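Local coordinates for protein phenolic acid decarboxylase (Sedimentibacter hydroxybenzoicus, PDB 7AE5) that catalyses the reversible, non-oxidative decarboxylation of 4-hydroxybenzoate and 3,4-dihydroxybenzoate as an oxygen-sensitive enzyme that uses prenylated FMN and manganese, at residues T325-M337 and A369-Y381. Sequence-based numbering, arbitrary orientation.
Sequences TSVPLYKQLKETM and AFRLLSTPHGMPY
Thr325 CG2 and Leu329 CD1 approach the His377 imidazole obliquely, CG2 lying 4.0 Å from His377 CE1 and CD1 near ND1; one ring face carries Tyr381 CD1, while His377 NE2 lies over the centre of the Tyr381 ring. The Arg371 guanidinium is likewise approached obliquely, by Thr336 CG2. Both segments belong to the C-terminal domain of a UbiD-family decarboxylase, where helix 323-336 packs against the end of helix 364-372 and the turn leading into helix 378-381. Thr375 caps that next helix: Gly378 N donates to Thr375 OG1 (3.1 Å, 136°), and the hydroxyl donates to a lone pair of Leu372 O, in the carbonyl plane (2.6 Å). Replacing Thr375 by alanine is likely to leave Gly378 N without its capping acceptor and open a gap beside Leu329 CD2, 3.6 Å from Thr375 OG1. Leu333 CD2 abuts Leu372 N and Arg371 CG, the latter set anti to its backbone N (chi1 -167°); bends at chi2 and chi3 then bring Arg371 NE to Thr336 OG1, a weak bond (121°). Arg371 CB touches Met337 SD, and NH1 bonds Ser374 of the second subunit. Water 1 donates to Gln332 OE1 at 2.7 Å and accepts from His377 N at 2.8 Å.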
loop_
_atom_site.group_PDB
_atom_site.type_symbol
_atom_site.label_atom_id
_atom_site.label_comp_id
_atom_site.label_asym_id
_atom_site.label_seq_id
_atom_site.Cartn_x
_atom_site.Cartn_y
_atom_site.Cartn_z
ATOM N N THR C 325 0.624 -32.654 10.461
ATOM C CA THR C 325 -0.119 -31.455 10.096
ATOM C C THR C 325 -0.156 -31.276 8.584
ATOM O O THR C 325 -1.168 -30.833 8.030
ATOM C CB THR C 325 0.508 -30.225 10.761
ATOM O OG1 THR C 325 0.526 -30.400 12.183
ATOM C CG2 THR C 325 -0.274 -28.962 10.417
ATOM N N SER C 326 0.931 -31.647 7.902
ATOM C CA SER C 326 1.083 -31.335 6.485
ATOM C C SER C 326 0.300 -32.291 5.592
ATOM O O SER C 326 -0.234 -31.874 4.559
ATOM C CB SER C 326 2.564 -31.353 6.107
ATOM O OG SER C 326 3.344 -30.665 7.066
ATOM N N VAL C 327 0.235 -33.574 5.960
ATOM C CA VAL C 327 -0.455 -34.555 5.117
ATOM C C VAL C 327 -1.945 -34.249 4.976
ATOM O O VAL C 327 -2.457 -34.301 3.846
ATOM C CB VAL C 327 -0.185 -35.978 5.625
ATOM C CG1 VAL C 327 -1.101 -36.975 4.931
ATOM C CG2 VAL C 327 1.273 -36.351 5.394
ATOM N N PRO C 328 -2.693 -33.940 6.047
ATOM C CA PRO C 328 -4.111 -33.592 5.843
ATOM C C PRO C 328 -4.312 -32.373 4.962
ATOM O O PRO C 328 -5.191 -32.391 4.092
ATOM C CB PRO C 328 -4.624 -33.357 7.271
ATOM C CG PRO C 328 -3.706 -34.144 8.128
ATOM C CD PRO C 328 -2.363 -34.013 7.481
ATOM N N LEU C 329 -3.519 -31.315 5.154
ATOM C CA LEU C 329 -3.654 -30.133 4.308
ATOM C C LEU C 329 -3.342 -30.460 2.854
ATOM O O LEU C 329 -4.007 -29.960 1.940
ATOM C CB LEU C 329 -2.744 -29.013 4.812
ATOM C CG LEU C 329 -3.141 -28.350 6.130
ATOM C CD1 LEU C 329 -2.043 -27.416 6.614
ATOM C CD2 LEU C 329 -4.454 -27.600 5.972
ATOM N N TYR C 330 -2.330 -31.299 2.623
ATOM C CA TYR C 330 -2.007 -31.713 1.261
ATOM C C TYR C 330 -3.176 -32.445 0.616
ATOM O O TYR C 330 -3.478 -32.230 -0.563
ATOM C CB TYR C 330 -0.753 -32.592 1.269
ATOM C CG TYR C 330 -0.521 -33.359 -0.011
ATOM C CD1 TYR C 330 0.017 -32.737 -1.131
ATOM C CD2 TYR C 330 -0.834 -34.710 -0.100
ATOM C CE1 TYR C 330 0.232 -33.439 -2.304
ATOM C CE2 TYR C 330 -0.624 -35.419 -1.268
ATOM C CZ TYR C 330 -0.091 -34.779 -2.366
ATOM O OH TYR C 330 0.120 -35.483 -3.530
ATOM N N LYS C 331 -3.854 -33.306 1.377
ATOM C CA LYS C 331 -4.979 -34.052 0.823
ATOM C C LYS C 331 -6.163 -33.139 0.525
ATOM O O LYS C 331 -6.878 -33.348 -0.461
ATOM C CB LYS C 331 -5.390 -35.172 1.778
ATOM C CG LYS C 331 -4.442 -36.359 1.795
ATOM C CD LYS C 331 -4.989 -37.479 2.664
ATOM C CE LYS C 331 -4.060 -38.680 2.685
ATOM N NZ LYS C 331 -3.731 -39.168 1.316
ATOM N N GLN C 332 -6.392 -32.125 1.366
ATOM C CA GLN C 332 -7.477 -31.185 1.101
ATOM C C GLN C 332 -7.190 -30.341 -0.134
ATOM O O GLN C 332 -8.088 -30.100 -0.948
ATOM C CB GLN C 332 -7.717 -30.291 2.320
ATOM C CG GLN C 332 -7.860 -31.052 3.628
ATOM C CD GLN C 332 -8.054 -30.142 4.827
ATOM O OE1 GLN C 332 -7.697 -28.966 4.793
ATOM N NE2 GLN C 332 -8.609 -30.690 5.902
ATOM N N LEU C 333 -5.945 -29.880 -0.291
ATOM C CA LEU C 333 -5.585 -29.134 -1.493
ATOM C C LEU C 333 -5.669 -30.015 -2.732
ATOM O O LEU C 333 -6.129 -29.571 -3.791
ATOM C CB LEU C 333 -4.176 -28.556 -1.358
ATOM C CG LEU C 333 -3.908 -27.466 -0.319
ATOM C CD1 LEU C 333 -2.616 -26.735 -0.656
ATOM C CD2 LEU C 333 -5.067 -26.491 -0.239
ATOM N N LYS C 334 -5.237 -31.272 -2.615
ATOM C CA LYS C 334 -5.142 -32.142 -3.782
ATOM C C LYS C 334 -6.514 -32.526 -4.321
ATOM O O LYS C 334 -6.642 -32.822 -5.516
ATOM C CB LYS C 334 -4.336 -33.395 -3.431
ATOM C CG LYS C 334 -3.969 -34.264 -4.621
ATOM C CD LYS C 334 -2.698 -33.776 -5.291
ATOM C CE LYS C 334 -2.109 -34.846 -6.195
ATOM N NZ LYS C 334 -0.928 -34.340 -6.943
ATOM N N GLU C 335 -7.545 -32.522 -3.470
ATOM C CA GLU C 335 -8.873 -32.939 -3.913
ATOM C C GLU C 335 -9.361 -32.089 -5.080
ATOM O O GLU C 335 -10.025 -32.596 -5.992
ATOM C CB GLU C 335 -9.864 -32.879 -2.746
ATOM C CG GLU C 335 -10.544 -31.525 -2.557
ATOM C CD GLU C 335 -11.250 -31.380 -1.221
ATOM O OE1 GLU C 335 -11.092 -32.270 -0.357
ATOM O OE2 GLU C 335 -11.959 -30.367 -1.038
ATOM N N THR C 336 -9.018 -30.801 -5.086
ATOM C CA THR C 336 -9.465 -29.878 -6.117
ATOM C C THR C 336 -8.329 -29.327 -6.959
ATOM O O THR C 336 -8.592 -28.659 -7.966
ATOM C CB THR C 336 -10.236 -28.710 -5.486
ATOM O OG1 THR C 336 -9.514 -28.218 -4.349
ATOM C CG2 THR C 336 -11.619 -29.166 -5.048
ATOM N N MET C 337 -7.081 -29.585 -6.580
ATOM C CA MET C 337 -5.914 -29.051 -7.280
ATOM C C MET C 337 -4.882 -30.156 -7.406
ATOM O O MET C 337 -3.899 -30.205 -6.656
ATOM C CB MET C 337 -5.345 -27.839 -6.546
ATOM C CG MET C 337 -6.298 -26.669 -6.538
ATOM S SD MET C 337 -5.913 -25.472 -5.261
ATOM C CE MET C 337 -6.613 -23.999 -5.984
ATOM N N ALA C 369 -2.729 -20.845 -2.852
ATOM C CA ALA C 369 -2.670 -20.253 -1.521
ATOM C C ALA C 369 -4.061 -19.895 -1.014
ATOM O O ALA C 369 -4.377 -20.120 0.160
ATOM C CB ALA C 369 -1.769 -19.020 -1.534
ATOM N N PHE C 370 -4.905 -19.331 -1.886
ATOM C CA PHE C 370 -6.284 -19.041 -1.504
ATOM C C PHE C 370 -6.993 -20.294 -1.005
ATOM O O PHE C 370 -7.778 -20.234 -0.052
ATOM C CB PHE C 370 -7.055 -18.444 -2.683
ATOM C CG PHE C 370 -6.611 -17.061 -3.074
ATOM C CD1 PHE C 370 -6.013 -16.219 -2.152
ATOM C CD2 PHE C 370 -6.809 -16.599 -4.366
ATOM C CE1 PHE C 370 -5.611 -14.946 -2.513
ATOM C CE2 PHE C 370 -6.410 -15.328 -4.734
ATOM C CZ PHE C 370 -5.810 -14.499 -3.805
ATOM N N ARG C 371 -6.728 -21.438 -1.640
ATOM C CA ARG C 371 -7.360 -22.680 -1.212
ATOM C C ARG C 371 -6.884 -23.086 0.177
ATOM O O ARG C 371 -7.691 -23.467 1.033
ATOM C CB ARG C 371 -7.086 -23.791 -2.227
ATOM C CG ARG C 371 -7.960 -25.019 -2.029
ATOM C CD ARG C 371 -9.424 -24.630 -1.888
ATOM N NE ARG C 371 -10.326 -25.626 -2.456
ATOM C CZ ARG C 371 -11.416 -25.345 -3.160
ATOM N NH1 ARG C 371 -11.750 -24.098 -3.453
ATOM N NH2 ARG C 371 -12.191 -26.340 -3.579
ATOM N N LEU C 372 -5.574 -23.002 0.422
ATOM C CA LEU C 372 -5.052 -23.313 1.749
ATOM C C LEU C 372 -5.645 -22.385 2.797
ATOM O O LEU C 372 -6.083 -22.829 3.865
ATOM C CB LEU C 372 -3.529 -23.209 1.763
ATOM C CG LEU C 372 -2.976 -23.489 3.163
ATOM C CD1 LEU C 372 -2.478 -24.926 3.277
ATOM C CD2 LEU C 372 -1.891 -22.495 3.545
ATOM N N LEU C 373 -5.667 -21.085 2.507
ATOM C CA LEU C 373 -6.259 -20.120 3.422
ATOM C C LEU C 373 -7.769 -20.268 3.536
ATOM O O LEU C 373 -8.396 -19.473 4.244
ATOM C CB LEU C 373 -5.904 -18.698 2.984
ATOM C CG LEU C 373 -4.410 -18.366 3.023
ATOM C CD1 LEU C 373 -4.125 -17.048 2.325
ATOM C CD2 LEU C 373 -3.907 -18.336 4.454
ATOM N N SER C 374 -8.372 -21.254 2.869
ATOM C CA SER C 374 -9.792 -21.530 3.038
ATOM C C SER C 374 -10.067 -22.934 3.574
ATOM O O SER C 374 -11.215 -23.388 3.526
ATOM C CB SER C 374 -10.550 -21.298 1.725
ATOM O OG SER C 374 -9.845 -21.797 0.604
ATOM N N THR C 375 -9.048 -23.634 4.080
ATOM C CA THR C 375 -9.239 -24.926 4.721
ATOM C C THR C 375 -9.541 -24.742 6.203
ATOM O O THR C 375 -9.273 -23.679 6.770
ATOM C CB THR C 375 -7.992 -25.787 4.540
ATOM O OG1 THR C 375 -6.836 -25.040 4.937
ATOM C CG2 THR C 375 -7.845 -26.199 3.085
ATOM N N PRO C 376 -10.117 -25.756 6.863
ATOM C CA PRO C 376 -10.414 -25.613 8.301
ATOM C C PRO C 376 -9.217 -25.210 9.147
ATOM O O PRO C 376 -9.366 -24.405 10.076
ATOM C CB PRO C 376 -10.929 -27.007 8.679
ATOM C CG PRO C 376 -11.570 -27.502 7.435
ATOM C CD PRO C 376 -10.725 -26.975 6.299
ATOM N N HIS C 377 -8.031 -25.738 8.850
ATOM C CA HIS C 377 -6.846 -25.416 9.632
ATOM C C HIS C 377 -6.077 -24.232 9.062
ATOM O O HIS C 377 -5.618 -23.371 9.819
ATOM C CB HIS C 377 -5.926 -26.635 9.719
ATOM C CG HIS C 377 -4.770 -26.454 10.651
ATOM N ND1 HIS C 377 -3.538 -26.003 10.229
ATOM C CD2 HIS C 377 -4.656 -26.668 11.983
ATOM C CE1 HIS C 377 -2.717 -25.944 11.261
ATOM N NE2 HIS C 377 -3.369 -26.343 12.338
ATOM N N GLY C 378 -5.922 -24.168 7.738
ATOM C CA GLY C 378 -5.139 -23.099 7.148
ATOM C C GLY C 378 -5.773 -21.732 7.296
ATOM O O GLY C 378 -5.065 -20.726 7.396
ATOM N N MET C 379 -7.109 -21.671 7.292
ATOM C CA MET C 379 -7.838 -20.413 7.419
ATOM C C MET C 379 -7.420 -19.619 8.651
ATOM O O MET C 379 -7.041 -18.449 8.509
ATOM C CB MET C 379 -9.351 -20.641 7.452
ATOM C CG MET C 379 -10.151 -19.364 7.346
ATOM S SD MET C 379 -11.882 -19.665 7.001
ATOM C CE MET C 379 -11.723 -20.120 5.307
ATOM N N PRO C 380 -7.488 -20.183 9.876
ATOM C CA PRO C 380 -7.112 -19.381 11.046
ATOM C C PRO C 380 -5.634 -19.468 11.403
ATOM O O PRO C 380 -5.097 -18.542 12.014
ATOM C CB PRO C 380 -7.985 -19.974 12.158
ATOM C CG PRO C 380 -8.108 -21.403 11.789
ATOM C CD PRO C 380 -8.077 -21.475 10.286
ATOM N N TYR C 381 -4.963 -20.561 11.037
ATOM C CA TYR C 381 -3.582 -20.771 11.464
ATOM C C TYR C 381 -2.561 -20.165 10.506
ATOM O O TYR C 381 -1.633 -19.474 10.936
ATOM C CB TYR C 381 -3.295 -22.270 11.616
ATOM C CG TYR C 381 -3.657 -22.858 12.958
ATOM C CD1 TYR C 381 -4.934 -23.350 13.201
ATOM C CD2 TYR C 381 -2.719 -22.933 13.978
ATOM C CE1 TYR C 381 -5.266 -23.897 14.425
ATOM C CE2 TYR C 381 -3.043 -23.476 15.205
ATOM C CZ TYR C 381 -4.316 -23.958 15.422
ATOM O OH TYR C 381 -4.643 -24.500 16.644
HETATM O O HOH W 1 -7.864 -28.128 7.388
#